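Local coordinates for protein NS6 protease (Murine norovirus 1, PDB 4ASH) that probably cleaves the norovirus polyprotein into its mature nonstructural proteins, acting as a trypsin-like cysteine protease, at residues W21-H32 with D56-R67; T136-Y145 with I156-R164. The protein carries 1 engineered substitution. All coordinates share one frame; numbering follows the deposited sequence.

Interaction 1. Residues W21-H32 with D56-R67; sequences WVSGHVFITAKH and DFLKYYFTSAVR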
loop_
_atom_site.group_PDB
_atom_site.type_symbol
_atom_site.label_atom_id
_atom_site.label_comp_id
_atom_site.label_asym_id
_atom_site.label_seq_id
_atom_site.Cartn_x
_atom_site.Cartn_y
_atom_site.Cartn_z
ATOM N N TRP A 21 -3.843 8.061 1.932
ATOM C CA TRP A 21 -5.267 8.372 2.054
ATOM C C TRP A 21 -6.051 7.915 0.844
ATOM O O TRP A 21 -5.969 8.516 -0.226
ATOM C CB TRP A 21 -5.475 9.882 2.252
ATOM C CG TRP A 21 -4.968 10.356 3.561
ATOM C CD1 TRP A 21 -3.766 10.962 3.802
ATOM C CD2 TRP A 21 -5.616 10.228 4.830
ATOM N NE1 TRP A 21 -3.637 11.235 5.145
ATOM C CE2 TRP A 21 -4.755 10.787 5.801
ATOM C CE3 TRP A 21 -6.836 9.682 5.246
ATOM C CZ2 TRP A 21 -5.078 10.826 7.159
ATOM C CZ3 TRP A 21 -7.156 9.721 6.596
ATOM C CH2 TRP A 21 -6.283 10.281 7.536
ATOM N N VAL A 22 -6.808 6.833 1.015
ATOM C CA VAL A 22 -7.694 6.349 -0.040
ATOM C C VAL A 22 -8.864 7.321 -0.202
ATOM O O VAL A 22 -9.379 7.520 -1.305
ATOM C CB VAL A 22 -8.223 4.949 0.294
ATOM C CG1 VAL A 22 -9.178 4.442 -0.805
ATOM C CG2 VAL A 22 -7.057 3.991 0.438
ATOM N N SER A 23 -9.273 7.927 0.906
ATOM C CA SER A 23 -10.328 8.932 0.894
ATOM C C SER A 23 -10.077 9.838 2.065
ATOM O O SER A 23 -9.113 9.650 2.792
ATOM C CB SER A 23 -11.697 8.283 1.079
ATOM O OG SER A 23 -11.836 7.768 2.399
ATOM N N GLY A 24 -10.948 10.810 2.282
ATOM C CA GLY A 24 -10.793 11.647 3.452
ATOM C C GLY A 24 -10.970 10.901 4.762
ATOM O O GLY A 24 -10.579 11.418 5.823
ATOM N N HIS A 25 -11.579 9.710 4.693
ATOM C CA HIS A 25 -11.897 8.897 5.866
ATOM C C HIS A 25 -10.997 7.670 6.012
ATOM O O HIS A 25 -10.951 7.075 7.082
ATOM C CB HIS A 25 -13.351 8.382 5.783
ATOM C CG HIS A 25 -14.392 9.463 5.817
ATOM N ND1 HIS A 25 -15.110 9.769 6.954
ATOM C CD2 HIS A 25 -14.852 10.290 4.849
ATOM C CE1 HIS A 25 -15.956 10.752 6.690
ATOM N NE2 HIS A 25 -15.825 11.085 5.417
ATOM N N VAL A 26 -10.312 7.270 4.942
ATOM C CA VAL A 26 -9.651 5.962 4.932
ATOM C C VAL A 26 -8.168 6.100 4.655
ATOM O O VAL A 26 -7.764 6.675 3.645
ATOM C CB VAL A 26 -10.277 4.986 3.894
ATOM C CG1 VAL A 26 -9.464 3.701 3.821
ATOM C CG2 VAL A 26 -11.716 4.657 4.258
ATOM N N PHE A 27 -7.369 5.561 5.570
ATOM C CA PHE A 27 -5.908 5.629 5.497
ATOM C C PHE A 27 -5.365 4.213 5.573
ATOM O O PHE A 27 -5.696 3.463 6.502
ATOM C CB PHE A 27 -5.388 6.478 6.660
ATOM C CG PHE A 27 -3.897 6.701 6.641
ATOM C CD1 PHE A 27 -3.335 7.635 5.784
ATOM C CD2 PHE A 27 -3.071 5.991 7.494
ATOM C CE1 PHE A 27 -1.969 7.856 5.773
ATOM C CE2 PHE A 27 -1.692 6.207 7.485
ATOM C CZ PHE A 27 -1.149 7.140 6.626
ATOM N N ILE A 28 -4.552 3.833 4.586
ATOM C CA ILE A 28 -3.990 2.489 4.545
ATOM C C ILE A 28 -2.465 2.525 4.694
ATOM O O ILE A 28 -1.814 3.496 4.296
ATOM C CB ILE A 28 -4.384 1.721 3.258
ATOM C CG1 ILE A 28 -3.785 2.371 1.994
ATOM C CG2 ILE A 28 -5.907 1.581 3.187
ATOM C CD1 ILE A 28 -4.089 1.563 0.694
ATOM N N THR A 29 -1.905 1.465 5.270
ATOM C CA THR A 29 -0.461 1.405 5.497
ATOM C C THR A 29 -0.040 -0.060 5.648
ATOM O O THR A 29 -0.869 -0.967 5.616
ATOM C CB THR A 29 -0.053 2.222 6.760
ATOM O OG1 THR A 29 1.382 2.279 6.876
ATOM C CG2 THR A 29 -0.618 1.592 8.015
ATOM N N ALA A 30 1.257 -0.278 5.820
ATOM C CA ALA A 30 1.793 -1.588 6.133
ATOM C C ALA A 30 1.718 -1.788 7.642
ATOM O O ALA A 30 2.197 -0.957 8.407
ATOM C CB ALA A 30 3.238 -1.684 5.659
ATOM N N LYS A 31 1.115 -2.884 8.076
ATOM C CA LYS A 31 1.022 -3.175 9.501
ATOM C C LYS A 31 2.360 -3.030 10.234
ATOM O O LYS A 31 2.430 -2.445 11.326
ATOM C CB LYS A 31 0.428 -4.572 9.733
ATOM C CG LYS A 31 0.148 -4.848 11.202
ATOM C CD LYS A 31 -0.451 -6.223 11.419
ATOM C CE LYS A 31 -0.790 -6.430 12.887
ATOM N NZ LYS A 31 -1.708 -7.589 13.083
ATOM N N HIS A 32 3.431 -3.528 9.620
ATOM C CA HIS A 32 4.721 -3.568 10.302
ATOM C C HIS A 32 5.384 -2.209 10.522
ATOM O O HIS A 32 6.357 -2.132 11.272
ATOM C CB HIS A 32 5.695 -4.550 9.634
ATOM C CG HIS A 32 6.334 -4.036 8.385
ATOM N ND1 HIS A 32 5.788 -4.219 7.130
ATOM C CD2 HIS A 32 7.504 -3.380 8.189
ATOM C CE1 HIS A 32 6.582 -3.684 6.222
ATOM N NE2 HIS A 32 7.637 -3.172 6.838
ATOM N N ASP A 56 -0.213 -8.159 6.442
ATOM C CA ASP A 56 0.559 -6.932 6.684
ATOM C C ASP A 56 -0.126 -5.684 6.121
ATOM O O ASP A 56 0.508 -4.641 5.941
ATOM C CB ASP A 56 1.980 -7.052 6.117
ATOM C CG ASP A 56 2.949 -6.045 6.744
ATOM O OD1 ASP A 56 2.839 -5.777 7.953
ATOM O OD2 ASP A 56 3.826 -5.530 6.029
ATOM N N PHE A 57 -1.416 -5.804 5.831
ATOM C CA PHE A 57 -2.205 -4.662 5.373
ATOM C C PHE A 57 -3.004 -4.077 6.531
ATOM O O PHE A 57 -3.720 -4.802 7.218
ATOM C CB PHE A 57 -3.157 -5.113 4.270
ATOM C CG PHE A 57 -3.847 -3.984 3.555
ATOM C CD1 PHE A 57 -5.035 -3.458 4.036
ATOM C CD2 PHE A 57 -3.301 -3.451 2.393
ATOM C CE1 PHE A 57 -5.675 -2.430 3.363
ATOM C CE2 PHE A 57 -3.928 -2.409 1.727
ATOM C CZ PHE A 57 -5.111 -1.904 2.210
ATOM N N LEU A 58 -2.910 -2.768 6.736
ATOM C CA LEU A 58 -3.626 -2.129 7.831
ATOM C C LEU A 58 -4.477 -0.961 7.326
ATOM O O LEU A 58 -3.997 -0.120 6.564
ATOM C CB LEU A 58 -2.611 -1.650 8.875
ATOM C CG LEU A 58 -3.139 -1.196 10.227
ATOM C CD1 LEU A 58 -3.831 -2.351 10.934
ATOM C CD2 LEU A 58 -1.981 -0.670 11.063
ATOM N N LYS A 59 -5.742 -0.911 7.742
ATOM C CA LYS A 59 -6.641 0.148 7.309
ATOM C C LYS A 59 -7.268 0.842 8.506
ATOM O O LYS A 59 -7.799 0.189 9.406
ATOM C CB LYS A 59 -7.735 -0.416 6.391
ATOM C CG LYS A 59 -8.792 0.603 5.955
ATOM C CD LYS A 59 -9.607 0.080 4.783
ATOM C CE LYS A 59 -10.435 -1.146 5.160
ATOM N NZ LYS A 59 -11.468 -0.832 6.186
ATOM N N TYR A 60 -7.201 2.167 8.500
ATOM C CA TYR A 60 -7.846 2.999 9.507
ATOM C C TYR A 60 -9.038 3.682 8.886
ATOM O O TYR A 60 -8.930 4.238 7.792
ATOM C CB TYR A 60 -6.886 4.093 9.976
ATOM C CG TYR A 60 -5.659 3.594 10.682
ATOM C CD1 TYR A 60 -4.570 3.123 9.963
ATOM C CD2 TYR A 60 -5.566 3.641 12.060
ATOM C CE1 TYR A 60 -3.423 2.678 10.608
ATOM C CE2 TYR A 60 -4.422 3.201 12.714
ATOM C CZ TYR A 60 -3.358 2.720 11.980
ATOM O OH TYR A 60 -2.207 2.299 12.621
ATOM N N TYR A 61 -10.174 3.636 9.576
ATOM C CA TYR A 61 -11.352 4.366 9.140
ATOM C C TYR A 61 -11.756 5.413 10.178
ATOM O O TYR A 61 -11.990 5.089 11.346
ATOM C CB TYR A 61 -12.523 3.411 8.859
ATOM C CG TYR A 61 -13.821 4.171 8.652
ATOM C CD1 TYR A 61 -14.097 4.795 7.440
ATOM C CD2 TYR A 61 -14.732 4.321 9.686
ATOM C CE1 TYR A 61 -15.266 5.528 7.254
ATOM C CE2 TYR A 61 -15.905 5.048 9.510
ATOM C CZ TYR A 61 -16.165 5.646 8.294
ATOM O OH TYR A 61 -17.333 6.357 8.117
ATOM N N PHE A 62 -11.843 6.663 9.738
ATOM C CA PHE A 62 -12.177 7.780 10.612
ATOM C C PHE A 62 -13.621 8.195 10.378
ATOM O O PHE A 62 -14.000 8.522 9.257
ATOM C CB PHE A 62 -11.236 8.963 10.342
ATOM C CG PHE A 62 -9.793 8.670 10.651
ATOM C CD1 PHE A 62 -8.993 8.021 9.721
ATOM C CD2 PHE A 62 -9.237 9.041 11.872
ATOM C CE1 PHE A 62 -7.660 7.740 9.991
ATOM C CE2 PHE A 62 -7.913 8.759 12.151
ATOM C CZ PHE A 62 -7.127 8.103 11.213
ATOM N N THR A 63 -14.420 8.174 11.440
ATOM C CA THR A 63 -15.824 8.569 11.357
ATOM C C THR A 63 -15.989 9.959 10.745
ATOM O O THR A 63 -16.865 10.187 9.898
ATOM C CB THR A 63 -16.475 8.548 12.746
ATOM O OG1 THR A 63 -16.295 7.251 13.330
ATOM C CG2 THR A 63 -17.961 8.838 12.628
ATOM N N SER A 64 -15.173 10.895 11.209
ATOM C CA SER A 64 -15.145 12.241 10.654
ATOM C C SER A 64 -13.941 12.367 9.745
ATOM O O SER A 64 -12.855 11.927 10.105
ATOM C CB SER A 64 -15.042 13.285 11.767
ATOM O OG SER A 64 -16.181 13.237 12.602
ATOM N N ALA A 65 -14.120 12.970 8.576
ATOM C CA ALA A 65 -13.016 13.053 7.617
ATOM C C ALA A 65 -11.809 13.757 8.227
ATOM O O ALA A 65 -11.949 14.781 8.919
ATOM C CB ALA A 65 -13.453 13.768 6.365
ATOM N N VAL A 66 -10.637 13.189 7.982
ATOM C CA VAL A 66 -9.379 13.856 8.360
ATOM C C VAL A 66 -8.854 14.728 7.214
ATOM O O VAL A 66 -8.305 15.815 7.444
ATOM C CB VAL A 66 -8.317 12.816 8.746
ATOM C CG1 VAL A 66 -6.974 13.493 9.059
ATOM C CG2 VAL A 66 -8.798 11.950 9.917
ATOM N N ARG A 67 -9.014 14.249 5.982
ATOM C CA ARG A 67 -8.596 14.997 4.797
ATOM C C ARG A 67 -9.790 15.246 3.867
ATOM O O ARG A 67 -9.931 14.582 2.845
ATOM C CB ARG A 67 -7.506 14.233 4.030
ATOM C CG ARG A 67 -6.154 14.105 4.756
ATOM C CD ARG A 67 -5.318 15.377 4.659
ATOM N NE ARG A 67 -5.140 15.826 3.279
ATOM C CZ ARG A 67 -4.145 15.450 2.473
ATOM N NH1 ARG A 67 -3.201 14.598 2.879
ATOM N NH2 ARG A 67 -4.100 15.928 1.237
#
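The carbonyl oxygen of Gly24 is gripped by two successive amides of segment 56-67: Val66 N lies 2.8 Å from Gly24 O, tilted out of the carbonyl plane, and Arg67 N reaches Gly24 O in that plane, on a lone pair, at 3.2 Å. Next to it the His25 ring supplies a side-chain clasp, ND1 donating to Phe62 O over 2.8 Å with the oxygen near the ring plane, while Phe62 N answers His25 O. Ala65 CB rests over one face of this imidazole. Trp21 is sandwiched: Arg67 CG sits over its five-membered ring, 3.8 Å from the centroid, Phe27 packs on the opposite face, and Val66 CB presses on CH2. The arginine head goes on to a salt bridge with Asp69. Strands 26-30 and 57-62 then run antiparallel, with Phe27 and Tyr60 as a hydrogen-bonded pair whose side chains lie alongside each other, Tyr60 CD1 at the edge of the Phe27 ring. On the other face Val26 and Ile28 meet Lys59, and Ile28 CG2 is 3.7 Å from Phe57 CZ. Thr29 holds OG1 anti to its N (chi1 -173°), where it bonds to Trp18 O, and turns CG2 toward Leu58 CB and Tyr60 CE1. Past the strand ends, the Asp56 carboxylate takes His32 with both oxygens. OD2 uses its syn lone pair for ND1 of His32 at 2.6 Å, near the imidazole plane, and OD1 accepts His32 N at 2.9 Å through a more bent bond. The bond to ND1 restrains the ring's rotation, and the one to His32 N ties the backbone to the same carboxylate, consistent with the histidine-acid pair of trypsin-like proteases, where the acid orients the imidazole.

Interaction 2. Residues T136-Y145 with I156-R164; sequences TIPGDAGCPY and IGVHVAATR. Engineered in segment 136-145: Ala141 (natural residue Cys).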
loop_
_atom_site.group_PDB
_atom_site.type_symbol
_atom_site.label_atom_id
_atom_site.label_comp_id
_atom_site.label_asym_id
_atom_site.label_seq_id
_atom_site.Cartn_x
_atom_site.Cartn_y
_atom_site.Cartn_z
ATOM N N THR A 136 13.131 0.151 -4.558
ATOM C CA THR A 136 12.666 0.442 -3.209
ATOM C C THR A 136 13.785 0.163 -2.219
ATOM O O THR A 136 14.699 -0.641 -2.490
ATOM C CB THR A 136 11.411 -0.369 -2.825
ATOM O OG1 THR A 136 11.690 -1.771 -2.942
ATOM C CG2 THR A 136 10.243 -0.008 -3.738
ATOM N N ILE A 137 13.731 0.858 -1.088
ATOM C CA ILE A 137 14.729 0.720 -0.043
ATOM C C ILE A 137 14.076 0.599 1.325
ATOM O O ILE A 137 12.897 0.904 1.481
ATOM C CB ILE A 137 15.670 1.937 -0.022
ATOM C CG1 ILE A 137 14.882 3.209 0.314
ATOM C CG2 ILE A 137 16.394 2.072 -1.350
ATOM C CD1 ILE A 137 15.761 4.450 0.459
ATOM N N PRO A 138 14.845 0.159 2.335
ATOM C CA PRO A 138 14.300 0.187 3.696
ATOM C C PRO A 138 13.791 1.577 4.028
ATOM O O PRO A 138 14.518 2.573 3.878
ATOM C CB PRO A 138 15.513 -0.148 4.558
ATOM C CG PRO A 138 16.328 -1.024 3.685
ATOM C CD PRO A 138 16.185 -0.455 2.297
ATOM N N GLY A 139 12.543 1.643 4.467
ATOM C CA GLY A 139 11.908 2.900 4.800
ATOM C C GLY A 139 10.728 3.186 3.888
ATOM O O GLY A 139 9.900 4.031 4.222
ATOM N N ASP A 140 10.659 2.486 2.752
ATOM C CA ASP A 140 9.628 2.736 1.739
ATOM C C ASP A 140 8.303 2.038 2.030
ATOM O O ASP A 140 7.300 2.362 1.389
ATOM C CB ASP A 140 10.071 2.297 0.341
ATOM C CG ASP A 140 11.170 3.161 -0.253
ATOM O OD1 ASP A 140 11.460 4.271 0.259
ATOM O OD2 ASP A 140 11.724 2.716 -1.272
ATOM N N ALA A 141 8.278 1.093 2.968
ATOM C CA ALA A 141 7.041 0.338 3.222
ATOM C C ALA A 141 5.869 1.252 3.576
ATOM O O ALA A 141 6.011 2.217 4.333
ATOM C CB ALA A 141 7.239 -0.708 4.303
ATOM N N GLY A 142 4.707 0.908 3.032
ATOM C CA GLY A 142 3.500 1.693 3.220
ATOM C C GLY A 142 3.109 2.523 2.016
ATOM O O GLY A 142 1.958 2.950 1.915
ATOM N N CYS A 143 4.053 2.802 1.124
ATOM C CA CYS A 143 3.746 3.563 -0.083
ATOM C C CYS A 143 2.783 2.780 -0.984
ATOM O O CYS A 143 2.867 1.540 -1.089
ATOM C CB CYS A 143 5.018 3.958 -0.832
ATOM S SG CYS A 143 6.008 5.207 0.060
ATOM N N PRO A 144 1.836 3.480 -1.614
ATOM C CA PRO A 144 0.799 2.780 -2.381
ATOM C C PRO A 144 1.236 2.290 -3.764
ATOM O O PRO A 144 2.088 2.884 -4.414
ATOM C CB PRO A 144 -0.278 3.861 -2.536
ATOM C CG PRO A 144 0.548 5.125 -2.671
ATOM C CD PRO A 144 1.650 4.945 -1.645
ATOM N N TYR A 145 0.600 1.210 -4.213
ATOM C CA TYR A 145 0.698 0.761 -5.588
ATOM C C TYR A 145 -0.579 1.185 -6.276
ATOM O O TYR A 145 -1.665 0.864 -5.791
ATOM C CB TYR A 145 0.758 -0.765 -5.635
ATOM C CG TYR A 145 2.098 -1.377 -5.286
ATOM C CD1 TYR A 145 2.746 -1.064 -4.094
ATOM C CD2 TYR A 145 2.705 -2.284 -6.143
ATOM C CE1 TYR A 145 3.972 -1.633 -3.765
ATOM C CE2 TYR A 145 3.934 -2.862 -5.828
ATOM C CZ TYR A 145 4.559 -2.534 -4.639
ATOM O OH TYR A 145 5.780 -3.102 -4.315
ATOM N N ILE A 156 -4.133 -0.459 -5.281
ATOM C CA ILE A 156 -4.264 -1.913 -5.192
ATOM C C ILE A 156 -3.605 -2.559 -3.983
ATOM O O ILE A 156 -3.818 -3.749 -3.707
ATOM C CB ILE A 156 -3.765 -2.604 -6.469
ATOM C CG1 ILE A 156 -2.257 -2.405 -6.640
ATOM C CG2 ILE A 156 -4.546 -2.104 -7.672
ATOM C CD1 ILE A 156 -1.664 -3.267 -7.757
ATOM N N GLY A 157 -2.805 -1.792 -3.256
ATOM C CA GLY A 157 -2.093 -2.344 -2.123
ATOM C C GLY A 157 -1.013 -1.392 -1.653
ATOM O O GLY A 157 -0.878 -0.286 -2.183
ATOM N N VAL A 158 -0.241 -1.827 -0.661
ATOM C CA VAL A 158 0.851 -1.020 -0.141
ATOM C C VAL A 158 2.173 -1.783 -0.161
ATOM O O VAL A 158 2.213 -3.004 0.012
ATOM C CB VAL A 158 0.565 -0.509 1.294
ATOM C CG1 VAL A 158 -0.667 0.414 1.314
ATOM C CG2 VAL A 158 0.383 -1.642 2.275
ATOM N N HIS A 159 3.268 -1.049 -0.343
ATOM C CA HIS A 159 4.573 -1.697 -0.402
ATOM C C HIS A 159 4.944 -2.315 0.943
ATOM O O HIS A 159 4.815 -1.675 1.989
ATOM C CB HIS A 159 5.633 -0.672 -0.765
ATOM C CG HIS A 159 6.982 -1.296 -0.961
ATOM N ND1 HIS A 159 7.199 -2.233 -1.929
ATOM C CD2 HIS A 159 8.140 -1.161 -0.269
ATOM C CE1 HIS A 159 8.468 -2.630 -1.875
ATOM N NE2 HIS A 159 9.049 -2.013 -0.867
ATOM N N VAL A 160 5.433 -3.555 0.937
ATOM C CA VAL A 160 5.895 -4.121 2.206
ATOM C C VAL A 160 7.294 -4.744 2.195
ATOM O O VAL A 160 7.977 -4.721 3.213
ATOM C CB VAL A 160 4.890 -5.121 2.805
ATOM C CG1 VAL A 160 3.554 -4.424 3.024
ATOM C CG2 VAL A 160 4.739 -6.359 1.891
ATOM N N ALA A 161 7.697 -5.311 1.067
ATOM C CA ALA A 161 8.965 -6.065 1.019
ATOM C C ALA A 161 9.628 -6.081 -0.344
ATOM O O ALA A 161 9.001 -5.799 -1.368
ATOM C CB ALA A 161 8.749 -7.493 1.513
ATOM N N ALA A 162 10.924 -6.397 -0.348
ATOM C CA ALA A 162 11.686 -6.515 -1.583
ATOM C C ALA A 162 12.872 -7.441 -1.360
ATOM O O ALA A 162 13.232 -7.747 -0.222
ATOM C CB ALA A 162 12.164 -5.140 -2.047
ATOM N N THR A 163 13.471 -7.892 -2.455
ATOM C CA THR A 163 14.761 -8.561 -2.381
ATOM C C THR A 163 15.850 -7.496 -2.343
ATOM O O THR A 163 15.664 -6.406 -2.874
ATOM C CB THR A 163 14.947 -9.515 -3.576
ATOM O OG1 THR A 163 14.793 -8.794 -4.805
ATOM C CG2 THR A 163 13.897 -10.597 -3.531
ATOM N N ARG A 164 16.977 -7.808 -1.706
ATOM C CA ARG A 164 18.095 -6.868 -1.619
ATOM C C ARG A 164 18.567 -6.521 -3.021
ATOM O O ARG A 164 18.528 -5.361 -3.435
ATOM C CB ARG A 164 19.246 -7.468 -0.817
HETATM O O HOH W 1 15.657 -3.408 -2.452
#
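Tyr145 OH and His159 ND1 share a hydrogen bond of 2.9 Å, with the hydroxyl near the imidazole plane; the two rings meet rim to rim, their planes only 15° apart. His159 carries CG anti to the backbone N (chi1 -175°), which sends the ring toward 136-145, where Thr136 CG2 lies over one of its faces, 3.9 Å from the ring centroid. The backbone polar groups of His159 are also met: its N donates to Cys143 O at 2.7 Å, and its O accepts Gly142 N at 2.8 Å, in the carbonyl plane. Further along, Tyr145 N binds Gly157 O and Ile156 N binds Tyr145 O. In the loop, two type II turns follow each other, and Asp140 OD2 takes Ile137 N at 2.7 Å besides a salt bridge with Arg91. One water donates to both Thr136 O and Thr163 O, joining the far ends. Ala141 is engineered in place of cysteine; the loop matches the Gly-X-Cys-Gly motif of trypsin-like cysteine proteases, and His159 probably lines the S1 pocket, as in relatives. Around this hairpin of strands 144-149 and 152-162, Tyr145 packs on Val169 and Ala171 of strand 168-172, on Val101 and Met103 of strand 96-111, and on Val87 of strand 84-90.

Along the chain both segments of interaction 1 precede those of interaction 2, and their centres lie about 17 Å apart. Interaction 1 belongs to the five-stranded antiparallel sheet, at strands 26-30 and 57-62; interaction 2 belongs to the mixed sheet, at the hairpin of strands 144-149 and 152-162. The His32/Asp56 end of interaction 1 meets the middle of interaction 2: His32 NE2 is 3.6 Å from Ala141 CB, and Asp56 OD2 is 3.2 Å from Val160 CG1. This junction matches the two-barrel, trypsin-like plan, in which one half supplies the histidine and acid and the other the nucleophile, presumably the cysteine that the engineered Ala141 replaces, so the active site probably lies between them.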